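Long-range contact in hypothetical protein TM1070 (Thermotoga maritima, PDB 1NC7), which is of unknown function but binds magnesium ions and may act as a transducer for a sensory rhodopsin: residues H47-M53 against V111-R117. Sequence-based numbering, arbitrary orientation.
Sequences HESLCIM and VVMQLSR. With EDO (1,2-ethanediol), chain O.
A single carboxylate oxygen takes both bonds of a buried salt bridge between E48 and R117: OE2 of E48 lies 2.8 Å from NE of R117 and 3.1 Å from NH2 of R117. The guanidinium grips side-on, with the oxygen close to its plane, whereas the carboxylate is turned 38° from that plane. NE comes to OE2 on the anti side, out of the carboxylate plane, and NH2 arrives nearly along the C-O axis. R117 leaves the strand with CG anti to its own N and kinks at chi3 (-54°), which swings the guanidinium alongside E48. NH2 also pairs with D33, OE1 of E48 accepts from the backbone N of Y35, and NH1 of R117 donates to O2 of the ethanediol, 3.0 Å away. A leucine in place of R117 would probably leave OE2 of E48 a buried charge without its mate, and D33 without this partner. The charged pair sits at one end of two antiparallel strands, at 166° to each other toward one side of the sheet, where 47-54 lies between 110-121 and the outermost strand 84-89. Backbone bonds tie S49 to S116, C51 to Q114 and M53 to V112 in both directions, the N of C51 lying 2.8 Å from O of Q114. On the face shared with E48, L50, I52, M113 and L115 form an apolar layer against strands 28-34 and 60-68. I52 and M113, a selenomethionine, run side by side there, with CG1 of I52 3.8 Å from CG of M113. On the other face, OG of S116 and NE2 of Q114 bond to T129 of the same chain, a magnesium-binding residue without its ion here; a second subunit also meets this face, its D33 bonding to both S116 and Q114.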
# COMPACT_ATOMS: atom_id res chain seq x y z
N HIS D 47 -11.03 0.56 13.88
CA HIS D 47 -9.74 0.70 14.53
C HIS D 47 -8.61 0.71 13.53
O HIS D 47 -8.82 0.61 12.32
CB HIS D 47 -9.50 -0.46 15.50
CG HIS D 47 -9.40 -1.80 14.82
ND1 HIS D 47 -10.51 -2.56 14.52
CD2 HIS D 47 -8.33 -2.49 14.36
CE1 HIS D 47 -10.13 -3.66 13.90
NE2 HIS D 47 -8.81 -3.64 13.79
N GLU D 48 -7.40 0.86 14.05
CA GLU D 48 -6.20 0.81 13.24
C GLU D 48 -5.30 -0.15 13.99
O GLU D 48 -5.30 -0.17 15.22
CB GLU D 48 -5.52 2.17 13.12
CG GLU D 48 -6.27 3.15 12.25
CD GLU D 48 -5.39 4.27 11.74
OE1 GLU D 48 -4.58 4.80 12.53
OE2 GLU D 48 -5.51 4.63 10.55
N SER D 49 -4.57 -0.96 13.24
CA SER D 49 -3.65 -1.90 13.84
C SER D 49 -2.26 -1.60 13.32
O SER D 49 -2.02 -1.63 12.11
CB SER D 49 -4.03 -3.34 13.49
OG SER D 49 -5.24 -3.73 14.12
N LEU D 50 -1.35 -1.26 14.23
CA LEU D 50 0.03 -1.00 13.84
C LEU D 50 0.68 -2.36 14.03
O LEU D 50 0.88 -2.81 15.16
CB LEU D 50 0.68 0.03 14.77
CG LEU D 50 2.15 0.32 14.48
CD1 LEU D 50 2.31 0.86 13.06
CD2 LEU D 50 2.68 1.32 15.49
N CYS D 51 1.00 -3.01 12.92
CA CYS D 51 1.59 -4.34 12.99
C CYS D 51 3.10 -4.26 12.89
O CYS D 51 3.65 -3.65 11.97
CB CYS D 51 1.00 -5.21 11.89
SG CYS D 51 -0.81 -5.29 12.04
N ILE D 52 3.76 -4.90 13.85
CA ILE D 52 5.21 -4.90 13.95
C ILE D 52 5.75 -6.32 14.04
O ILE D 52 5.16 -7.17 14.71
CB ILE D 52 5.65 -4.14 15.22
CG1 ILE D 52 4.92 -2.80 15.31
CG2 ILE D 52 7.16 -3.94 15.21
CD1 ILE D 52 5.16 -2.06 16.62
N MSE D 53 6.85 -6.57 13.35
CA MSE D 53 7.47 -7.89 13.41
C MSE D 53 8.95 -7.74 13.74
O MSE D 53 9.61 -6.80 13.29
CB MSE D 53 7.28 -8.64 12.09
CG MSE D 53 7.92 -8.00 10.87
SE MSE D 53 7.43 -8.90 9.21
CE MSE D 53 8.22 -10.62 9.58
N VAL D 111 13.18 -3.62 12.79
CA VAL D 111 11.88 -4.30 12.76
C VAL D 111 11.19 -3.88 11.47
O VAL D 111 11.72 -3.08 10.71
CB VAL D 111 10.99 -3.90 13.97
CG1 VAL D 111 11.61 -4.40 15.26
CG2 VAL D 111 10.80 -2.39 14.02
N VAL D 112 10.01 -4.43 11.20
CA VAL D 112 9.26 -4.06 10.01
C VAL D 112 7.85 -3.73 10.47
O VAL D 112 7.30 -4.41 11.35
CB VAL D 112 9.20 -5.21 8.98
CG1 VAL D 112 8.49 -4.72 7.71
CG2 VAL D 112 10.61 -5.67 8.63
N MSE D 113 7.27 -2.68 9.89
CA MSE D 113 5.93 -2.27 10.29
C MSE D 113 4.97 -2.01 9.15
O MSE D 113 5.37 -1.60 8.05
CB MSE D 113 6.00 -1.01 11.16
CG MSE D 113 6.77 -1.20 12.44
SE MSE D 113 6.59 0.32 13.60
CE MSE D 113 8.21 0.09 14.60
N GLN D 114 3.69 -2.22 9.43
CA GLN D 114 2.60 -2.03 8.47
C GLN D 114 1.41 -1.48 9.25
O GLN D 114 1.17 -1.89 10.38
CB GLN D 114 2.25 -3.38 7.84
CG GLN D 114 1.20 -3.34 6.73
CD GLN D 114 0.99 -4.70 6.09
OE1 GLN D 114 1.80 -5.61 6.25
NE2 GLN D 114 -0.11 -4.85 5.37
N LEU D 115 0.67 -0.55 8.65
CA LEU D 115 -0.50 0.02 9.32
C LEU D 115 -1.76 -0.27 8.52
O LEU D 115 -1.82 -0.03 7.31
CB LEU D 115 -0.35 1.54 9.46
CG LEU D 115 -1.50 2.28 10.17
CD1 LEU D 115 -1.57 1.83 11.63
CD2 LEU D 115 -1.28 3.78 10.08
N SER D 116 -2.77 -0.80 9.20
CA SER D 116 -4.03 -1.12 8.55
C SER D 116 -5.19 -0.51 9.30
O SER D 116 -5.16 -0.38 10.52
CB SER D 116 -4.20 -2.64 8.49
OG SER D 116 -3.10 -3.23 7.84
N ARG D 117 -6.21 -0.11 8.56
CA ARG D 117 -7.38 0.49 9.18
C ARG D 117 -8.65 -0.26 8.81
O ARG D 117 -8.84 -0.64 7.65
CB ARG D 117 -7.53 1.95 8.75
CG ARG D 117 -8.76 2.64 9.36
CD ARG D 117 -8.96 4.01 8.75
NE ARG D 117 -7.76 4.82 8.88
CZ ARG D 117 -7.60 6.00 8.29
NH1 ARG D 117 -8.56 6.52 7.54
NH2 ARG D 117 -6.46 6.67 8.45
C1 EDO O . -9.32 9.14 3.82
O1 EDO O . -10.02 10.14 4.59
C2 EDO O . -8.65 8.17 4.74
O2 EDO O . -7.76 8.76 5.74